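Long-range contact in HepC.19480.a.B1 (Helicobacter pylori, PDB 6MTZ), which is of unknown function but probably acts as a metal-dependent phosphoesterase of the DHH/DHHA1 family: residues 63-69 with 95-101. Sequence-based numbering, arbitrary orientation.
Sequences SEFLILV and NIQIQLL
Val69 packs across Leu100, CG1 to CD1 at 3.7 Å, where two adjacent strands of a five-stranded parallel sheet run side by side. Helix 76-85 lies between strands 64-70 and 95-102 in the chain, making a beta-alpha-beta crossover. Pairing is in register from Glu64 opposite Asn95 to Val69 opposite Leu100, with strand directions 18° apart. Phe65, Ile67 and Val69 each bond through N and O to the two residues flanking their opposite number, Asn95, Gln97, Gln99 and Leu101 in turn; the Ile67 N to Gln97 O bond, at 2.8 Å, is one of this ladder.

The tight part lies on the face of Phe65, Ile67 and Val69. Ile67 CD1 reaches back to Ile96 CG2 at 4.1 Å, because its CG1 stands beside the backbone N (chi1 -59°) and the chain then runs extended. Helix 43-59 covers this region, Ile57 touching Phe65, Ile67 and Ile96. On the other face, Leu68 CD1 crosses to Leu101 CD1 at 4.2 Å. Leu101, just before the DHH sequence motif, is covered by helix 125-136.

Toward the start of the strands this second face opens to solvent. Exposed Gln97 extends alongside Leu66, its CG 3.8 Å from Leu66 CD1, so the aliphatic stem, more than the amide, meets Leu66. At the C-terminal end, Gln99 NE2 instead turns along its own strand to Leu100 O (3.1 Å), approaching from above the carbonyl plane. At the N-terminal end of the pair, where Asn95 is exposed, its ND2 donates to the syn lone pair of Glu64 OE1 at 2.9 Å, with amide and carboxylate planes nearly perpendicular (89°).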
loop_
_atom_site.group_PDB
_atom_site.type_symbol
_atom_site.label_atom_id
_atom_site.label_comp_id
_atom_site.label_asym_id
_atom_site.label_seq_id
_atom_site.Cartn_x
_atom_site.Cartn_y
_atom_site.Cartn_z
ATOM N N SER A 63 14.346 -5.292 -22.099
ATOM C CA SER A 63 13.610 -5.716 -23.286
ATOM C C SER A 63 12.559 -6.794 -23.043
ATOM O O SER A 63 11.713 -7.003 -23.919
ATOM C CB SER A 63 14.582 -6.210 -24.370
ATOM O OG SER A 63 15.268 -7.376 -23.950
ATOM N N GLU A 64 12.570 -7.480 -21.900
ATOM C CA GLU A 64 11.602 -8.532 -21.608
ATOM C C GLU A 64 10.815 -8.146 -20.364
ATOM O O GLU A 64 11.406 -7.783 -19.341
ATOM C CB GLU A 64 12.294 -9.882 -21.401
ATOM C CG GLU A 64 13.308 -10.255 -22.484
ATOM C CD GLU A 64 12.659 -10.823 -23.733
ATOM O OE1 GLU A 64 11.465 -11.175 -23.674
ATOM O OE2 GLU A 64 13.345 -10.916 -24.776
ATOM N N PHE A 65 9.486 -8.243 -20.440
ATOM C CA PHE A 65 8.628 -7.751 -19.373
ATOM C C PHE A 65 7.460 -8.692 -19.132
ATOM O O PHE A 65 6.912 -9.267 -20.077
ATOM C CB PHE A 65 8.085 -6.358 -19.701
ATOM C CG PHE A 65 9.150 -5.326 -19.898
ATOM C CD1 PHE A 65 9.679 -5.089 -21.155
ATOM C CD2 PHE A 65 9.624 -4.589 -18.826
ATOM C CE1 PHE A 65 10.660 -4.136 -21.338
ATOM C CE2 PHE A 65 10.605 -3.638 -19.004
ATOM C CZ PHE A 65 11.123 -3.411 -20.261
ATOM N N LEU A 66 7.065 -8.814 -17.863
ATOM C CA LEU A 66 5.869 -9.547 -17.473
ATOM C C LEU A 66 5.005 -8.660 -16.591
ATOM O O LEU A 66 5.421 -8.279 -15.493
ATOM C CB LEU A 66 6.217 -10.839 -16.730
ATOM C CG LEU A 66 4.996 -11.489 -16.067
ATOM C CD1 LEU A 66 4.068 -12.103 -17.124
ATOM C CD2 LEU A 66 5.425 -12.530 -15.046
ATOM N N ILE A 67 3.809 -8.334 -17.066
ATOM C CA ILE A 67 2.821 -7.636 -16.257
ATOM C C ILE A 67 1.941 -8.685 -15.594
ATOM O O ILE A 67 1.271 -9.471 -16.276
ATOM C CB ILE A 67 1.984 -6.669 -17.103
ATOM C CG1 ILE A 67 2.880 -5.634 -17.768
ATOM C CG2 ILE A 67 0.935 -5.986 -16.231
ATOM C CD1 ILE A 67 2.095 -4.560 -18.529
ATOM N N LEU A 68 1.955 -8.710 -14.268
ATOM C CA LEU A 68 1.238 -9.708 -13.485
ATOM C C LEU A 68 0.213 -8.987 -12.620
ATOM O O LEU A 68 0.569 -8.079 -11.862
ATOM C CB LEU A 68 2.208 -10.519 -12.618
ATOM C CG LEU A 68 1.586 -11.634 -11.781
ATOM C CD1 LEU A 68 1.044 -12.747 -12.689
ATOM C CD2 LEU A 68 2.570 -12.196 -10.746
ATOM N N VAL A 69 -1.053 -9.381 -12.746
ATOM C CA VAL A 69 -2.161 -8.759 -12.029
ATOM C C VAL A 69 -2.921 -9.857 -11.299
ATOM O O VAL A 69 -3.371 -10.822 -11.924
ATOM C CB VAL A 69 -3.099 -7.984 -12.979
ATOM C CG1 VAL A 69 -4.180 -7.235 -12.194
ATOM C CG2 VAL A 69 -2.304 -7.016 -13.868
ATOM N N ASN A 95 9.206 -6.875 -25.617
ATOM C CA ASN A 95 8.364 -8.052 -25.462
ATOM C C ASN A 95 7.685 -7.985 -24.102
ATOM O O ASN A 95 8.357 -7.987 -23.063
ATOM C CB ASN A 95 9.176 -9.339 -25.605
ATOM C CG ASN A 95 8.326 -10.587 -25.414
ATOM O OD1 ASN A 95 7.106 -10.556 -25.580
ATOM N ND2 ASN A 95 8.972 -11.694 -25.066
ATOM N N ILE A 96 6.359 -7.933 -24.112
ATOM C CA ILE A 96 5.558 -7.681 -22.927
ATOM C C ILE A 96 4.532 -8.792 -22.828
ATOM O O ILE A 96 3.596 -8.845 -23.636
ATOM C CB ILE A 96 4.870 -6.312 -22.981
ATOM C CG1 ILE A 96 5.909 -5.195 -23.106
ATOM C CG2 ILE A 96 3.976 -6.120 -21.765
ATOM C CD1 ILE A 96 5.313 -3.837 -23.352
ATOM N N GLN A 97 4.703 -9.682 -21.852
ATOM C CA GLN A 97 3.701 -10.686 -21.518
ATOM C C GLN A 97 2.799 -10.170 -20.409
ATOM O O GLN A 97 3.232 -9.427 -19.528
ATOM C CB GLN A 97 4.361 -11.987 -21.071
ATOM C CG GLN A 97 3.380 -13.084 -20.682
ATOM C CD GLN A 97 4.078 -14.393 -20.353
ATOM O OE1 GLN A 97 5.252 -14.582 -20.690
ATOM N NE2 GLN A 97 3.362 -15.303 -19.691
ATOM N N ILE A 98 1.536 -10.572 -20.448
ATOM C CA ILE A 98 0.581 -10.167 -19.428
ATOM C C ILE A 98 -0.193 -11.387 -18.959
ATOM O O ILE A 98 -0.631 -12.211 -19.772
ATOM C CB ILE A 98 -0.380 -9.077 -19.937
ATOM C CG1 ILE A 98 -1.511 -8.870 -18.935
ATOM C CG2 ILE A 98 -0.943 -9.420 -21.308
ATOM C CD1 ILE A 98 -2.520 -7.879 -19.422
ATOM N N GLN A 99 -0.363 -11.500 -17.648
ATOM C CA GLN A 99 -1.155 -12.570 -17.056
ATOM C C GLN A 99 -1.954 -12.004 -15.892
ATOM O O GLN A 99 -1.373 -11.485 -14.931
ATOM C CB GLN A 99 -0.262 -13.720 -16.587
ATOM C CG GLN A 99 -1.024 -14.905 -16.029
ATOM C CD GLN A 99 -1.918 -15.530 -17.073
ATOM O OE1 GLN A 99 -1.434 -16.148 -18.022
ATOM N NE2 GLN A 99 -3.234 -15.363 -16.915
ATOM N N LEU A 100 -3.275 -12.099 -15.981
ATOM C CA LEU A 100 -4.162 -11.730 -14.885
ATOM C C LEU A 100 -4.695 -13.005 -14.249
ATOM O O LEU A 100 -5.175 -13.899 -14.955
ATOM C CB LEU A 100 -5.317 -10.836 -15.361
ATOM C CG LEU A 100 -6.206 -10.252 -14.238
ATOM C CD1 LEU A 100 -6.635 -8.817 -14.513
ATOM C CD2 LEU A 100 -7.445 -11.110 -13.947
ATOM N N LEU A 101 -4.605 -13.080 -12.920
ATOM C CA LEU A 101 -5.066 -14.218 -12.131
ATOM C C LEU A 101 -6.046 -13.714 -11.087
ATOM O O LEU A 101 -5.691 -12.848 -10.285
ATOM C CB LEU A 101 -3.894 -14.917 -11.438
ATOM C CG LEU A 101 -2.780 -15.347 -12.386
ATOM C CD1 LEU A 101 -1.561 -15.795 -11.605
ATOM C CD2 LEU A 101 -3.266 -16.445 -13.359
#